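Local coordinates for LPXTG cell wall surface protein (Streptococcus gordonii, PDB 7AVK) that probably mediates bacterial adhesion at the cell surface, this chain being the tenth SHIRT repeat of a tandem-repeat protein anchored in the cell wall, at residues 16-19 with 20-24; 49-53 with 54-58. All coordinates share one frame; numbering follows the deposited sequence.

In the fold
Contact 1, the turn that leads into helix 20-23, and contact 2, the tip of the hairpin formed by strands 48-50 and 55-61, have centres about 10 Å apart and touch directly through the W56 indole. On its pyrrole part, P19 CD lies 3.4 Å from W56 NE1; on its six-membered ring, L18 CD2 lies 3.5 Å from W56 CZ3 and E17 O 3.3 Å from W56 CZ2. Away from the indole, E21 CD lies 3.5 Å from V49 CG1 on the edge strand. The L18 and W56 side chains are each about 10 Å from a bound isothiocyanate. An isothiocyanate pocket is formed by Q43, F58, S60, Y61 and T64, and contact 2 supplies F58.

Contact 1 of 2, residues 16-19 with 20-24; sequences KELP and QEVKA
P19 and V22 meet where the loop after strand 3-11 turns into the short helix 20-23, with P19 in the N-cap position. Its carbonyl O receives the backbone N-H of K23 in a nearly straight bond, K23 N to P19 O 3.0 Å with 172° at the hydrogen, and the donor lies in the carbonyl plane. V22 N approaches the same oxygen but bends to 129°, so this second bond is weak. The tightly packed part is on the inner side of the turn. V22 CG2 rests against the proline ring, 3.8 Å from P19 CG and only slightly farther from CD. V22 CG1, anti to its own backbone N (chi1 171°), reaches instead toward L18, whose CD2 is 4.2 Å from it; the two side chains cross at about a right angle. W56 of strand 55-61 and W79 of strand 73-82 add to the apolar surroundings of both, with F9 beside L18 and V49 beside V22.

The opposite character appears in K23, which is exposed. Its chain is extended beyond CG and runs back alongside the L18-P19 peptide: K23 CG is 3.5 Å from P19 O, and K23 CE is 3.3 Å from L18 O. K23 NZ ends 3.8 Å from L18 O, too far for a good hydrogen bond. The end of E21, also exposed, leads away from the loop, toward V49 of strand 48-50.

Chemically, the N-cap carbonyl serves the first helical turn through one good and one weak bond, while valine and leucine methyls tie that turn to the sheet. The lysine methylenes lie over the L18 and P19 carbonyl oxygens, a contact that the nearby ammonium probably makes mildly favourable by polarising the CE hydrogens.

Contact 2 of 2, residues 49-53 with 54-58; sequences VKTSE and GTWSF
V49 and W56 face each other as an antiparallel hydrogen-bonded pair. W56 N donates to V49 O at 2.9 Å, while V49 N donates to W56 O at 2.8 Å; both bonds are close to straight, at 171° and 166°. One residue nearer the tip, K50 and T55 form a non-hydrogen-bonded pair. There the bent lysine chain passes obliquely over the threonine hydroxyl, K50 CD lying 3.4 Å from T55 OG1.

Next in the chain, T51 shows how the turn is closed. From T51 CB, 4.0 Å from G54 O, the two branches separate. OG1 sits between the backbone N and the carbonyl carbon (chi1 72°), which directs it into the turn. T51 OG1 accepts from E53 N at 3.3 Å, an ST turn, and weakly from G54 N. The methyl CG2 of T51, anti to the carbonyl carbon, meets the indole edge in its plane, 3.8 Å from W56 CD1.

This is a beta hairpin with a two-residue loop, S52-E53, whose backbone angles match a type I turn. T51 N to G54 O is its firm bond, at 2.8 Å; the return bond from G54 N to T51 O is weak. G54 adopts an extended conformation with positive phi that glycine alone takes comfortably. The hairpin lies at an edge of the five-stranded sheet, with strand 55-61 flanked on its other side by strand 73-82 in the same sheet, where F81 meets the W56 ring and T51. Farther along strand 55-61, F58 packs on W79 and touches the bound isothiocyanate.

Contact 1 of 2, residues 16-19 with 20-24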
# COMPACT_ATOMS: atom_id res chain seq x y z
N LYS A 16 -17.16 3.85 0.37
CA LYS A 16 -16.93 2.58 1.05
C LYS A 16 -15.58 2.60 1.74
O LYS A 16 -14.55 2.78 1.10
CB LYS A 16 -17.00 1.41 0.05
CG LYS A 16 -17.15 0.04 0.70
CD LYS A 16 -18.60 -0.26 1.09
CE LYS A 16 -18.75 -1.63 1.76
NZ LYS A 16 -18.01 -2.73 1.03
N GLU A 17 -15.64 2.49 3.07
CA GLU A 17 -14.39 2.43 3.88
C GLU A 17 -13.76 1.00 3.90
O GLU A 17 -14.44 -0.09 3.78
CB GLU A 17 -14.67 2.80 5.34
CG GLU A 17 -14.65 4.30 5.61
CD GLU A 17 -14.77 4.71 7.07
OE1 GLU A 17 -15.16 3.87 7.91
OE2 GLU A 17 -14.49 5.88 7.37
N LEU A 18 -12.45 0.97 3.98
CA LEU A 18 -11.75 -0.31 4.08
C LEU A 18 -12.07 -1.02 5.40
O LEU A 18 -12.03 -0.39 6.46
CB LEU A 18 -10.24 -0.13 4.03
CG LEU A 18 -9.69 0.52 2.75
CD1 LEU A 18 -8.20 0.66 2.90
CD2 LEU A 18 -9.99 -0.35 1.53
N PRO A 19 -12.28 -2.33 5.37
CA PRO A 19 -12.50 -3.09 6.61
C PRO A 19 -11.16 -3.52 7.19
O PRO A 19 -10.11 -3.54 6.53
CB PRO A 19 -13.28 -4.30 6.13
CG PRO A 19 -12.68 -4.57 4.75
CD PRO A 19 -12.47 -3.17 4.17
N GLN A 20 -11.21 -3.95 8.47
CA GLN A 20 -10.02 -4.43 9.15
C GLN A 20 -9.33 -5.55 8.39
O GLN A 20 -8.11 -5.62 8.41
CB GLN A 20 -10.37 -4.85 10.59
CG GLN A 20 -9.14 -5.36 11.35
CD GLN A 20 -8.82 -6.84 11.13
OE1 GLN A 20 -9.64 -7.62 10.71
NE2 GLN A 20 -7.59 -7.22 11.46
N GLU A 21 -10.07 -6.44 7.73
CA GLU A 21 -9.42 -7.56 7.07
C GLU A 21 -8.48 -7.09 5.96
O GLU A 21 -7.46 -7.73 5.69
CB GLU A 21 -10.46 -8.59 6.57
CG GLU A 21 -9.89 -9.86 6.07
CD GLU A 21 -10.99 -10.89 5.75
OE1 GLU A 21 -12.18 -10.62 6.08
OE2 GLU A 21 -10.66 -11.95 5.19
N VAL A 22 -8.83 -5.98 5.31
CA VAL A 22 -7.94 -5.38 4.31
C VAL A 22 -6.83 -4.58 4.98
O VAL A 22 -5.65 -4.70 4.59
CB VAL A 22 -8.72 -4.51 3.31
CG1 VAL A 22 -7.75 -3.73 2.43
CG2 VAL A 22 -9.69 -5.35 2.47
N LYS A 23 -7.18 -3.77 5.98
CA LYS A 23 -6.16 -2.98 6.67
C LYS A 23 -5.04 -3.87 7.21
O LYS A 23 -3.87 -3.46 7.21
CB LYS A 23 -6.76 -2.14 7.79
CG LYS A 23 -7.79 -1.12 7.36
CD LYS A 23 -8.57 -0.60 8.71
CE LYS A 23 -9.48 0.50 8.35
NZ LYS A 23 -10.27 0.83 9.56
N ALA A 24 -5.38 -5.07 7.69
CA ALA A 24 -4.40 -5.96 8.28
C ALA A 24 -3.36 -6.46 7.27
O ALA A 24 -2.34 -7.03 7.69
CB ALA A 24 -5.12 -7.15 8.89

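Contact 2 of 2, residues 49-53 with 54-58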
# COMPACT_ATOMS: atom_id res chain seq x y z
N VAL A 49 -9.77 -9.99 -1.00
CA VAL A 49 -10.37 -10.27 0.32
C VAL A 49 -11.87 -10.40 0.08
O VAL A 49 -12.49 -9.43 -0.35
CB VAL A 49 -10.08 -9.17 1.36
CG1 VAL A 49 -10.96 -9.33 2.59
CG2 VAL A 49 -8.61 -9.18 1.71
N LYS A 50 -12.43 -11.57 0.36
CA LYS A 50 -13.86 -11.81 0.19
C LYS A 50 -14.57 -11.44 1.48
O LYS A 50 -14.05 -11.83 2.53
CB LYS A 50 -14.17 -13.27 -0.17
CG LYS A 50 -13.82 -13.67 -1.59
CD LYS A 50 -14.98 -13.48 -2.56
CE LYS A 50 -14.73 -13.96 -3.97
NZ LYS A 50 -13.42 -13.56 -4.53
N THR A 51 -15.69 -10.74 1.41
CA THR A 51 -16.50 -10.33 2.58
C THR A 51 -17.92 -10.83 2.34
O THR A 51 -18.17 -11.34 1.24
CB THR A 51 -16.47 -8.80 2.79
OG1 THR A 51 -17.23 -8.17 1.76
CG2 THR A 51 -15.06 -8.25 2.80
N SER A 52 -18.79 -10.67 3.34
CA SER A 52 -20.18 -11.07 3.16
C SER A 52 -20.86 -10.24 2.07
O SER A 52 -21.80 -10.72 1.42
CB SER A 52 -20.94 -10.93 4.49
OG SER A 52 -21.15 -9.57 4.83
N GLU A 53 -20.40 -9.01 1.85
CA GLU A 53 -21.02 -8.10 0.90
C GLU A 53 -20.38 -8.13 -0.48
O GLU A 53 -21.01 -7.69 -1.45
CB GLU A 53 -20.97 -6.66 1.42
CG GLU A 53 -21.43 -6.51 2.85
CD GLU A 53 -20.31 -6.06 3.76
OE1 GLU A 53 -19.50 -6.93 4.17
OE2 GLU A 53 -20.23 -4.85 4.07
N GLY A 54 -19.19 -8.72 -0.65
CA GLY A 54 -18.57 -8.76 -1.98
C GLY A 54 -17.08 -9.01 -1.93
O GLY A 54 -16.65 -9.78 -1.07
N THR A 55 -16.32 -8.40 -2.82
CA THR A 55 -14.88 -8.64 -2.88
C THR A 55 -14.10 -7.33 -2.89
O THR A 55 -14.52 -6.40 -3.58
CB THR A 55 -14.51 -9.42 -4.14
OG1 THR A 55 -15.38 -10.55 -4.18
CG2 THR A 55 -13.08 -9.89 -4.16
N TRP A 56 -13.03 -7.25 -2.11
CA TRP A 56 -12.04 -6.17 -2.20
C TRP A 56 -10.89 -6.71 -3.04
O TRP A 56 -10.37 -7.80 -2.72
CB TRP A 56 -11.55 -5.76 -0.83
CG TRP A 56 -12.53 -4.96 -0.06
CD1 TRP A 56 -13.38 -5.42 0.89
CD2 TRP A 56 -12.74 -3.54 -0.15
NE1 TRP A 56 -14.08 -4.38 1.40
CE2 TRP A 56 -13.72 -3.21 0.80
CE3 TRP A 56 -12.18 -2.52 -0.92
CZ2 TRP A 56 -14.15 -1.90 0.99
CZ3 TRP A 56 -12.57 -1.21 -0.71
CH2 TRP A 56 -13.56 -0.91 0.23
N SER A 57 -10.49 -5.98 -4.07
CA SER A 57 -9.40 -6.40 -4.96
C SER A 57 -8.31 -5.33 -4.90
O SER A 57 -8.62 -4.15 -5.04
CB SER A 57 -9.88 -6.58 -6.37
OG SER A 57 -10.90 -7.55 -6.43
N PHE A 58 -7.07 -5.75 -4.76
CA PHE A 58 -5.96 -4.80 -4.73
C PHE A 58 -5.70 -4.39 -6.17
O PHE A 58 -5.41 -5.24 -7.04
CB PHE A 58 -4.69 -5.41 -4.16
CG PHE A 58 -3.58 -4.40 -4.05
CD1 PHE A 58 -3.75 -3.30 -3.24
CD2 PHE A 58 -2.38 -4.53 -4.73
CE1 PHE A 58 -2.77 -2.36 -3.11
CE2 PHE A 58 -1.39 -3.57 -4.60
CZ PHE A 58 -1.59 -2.48 -3.79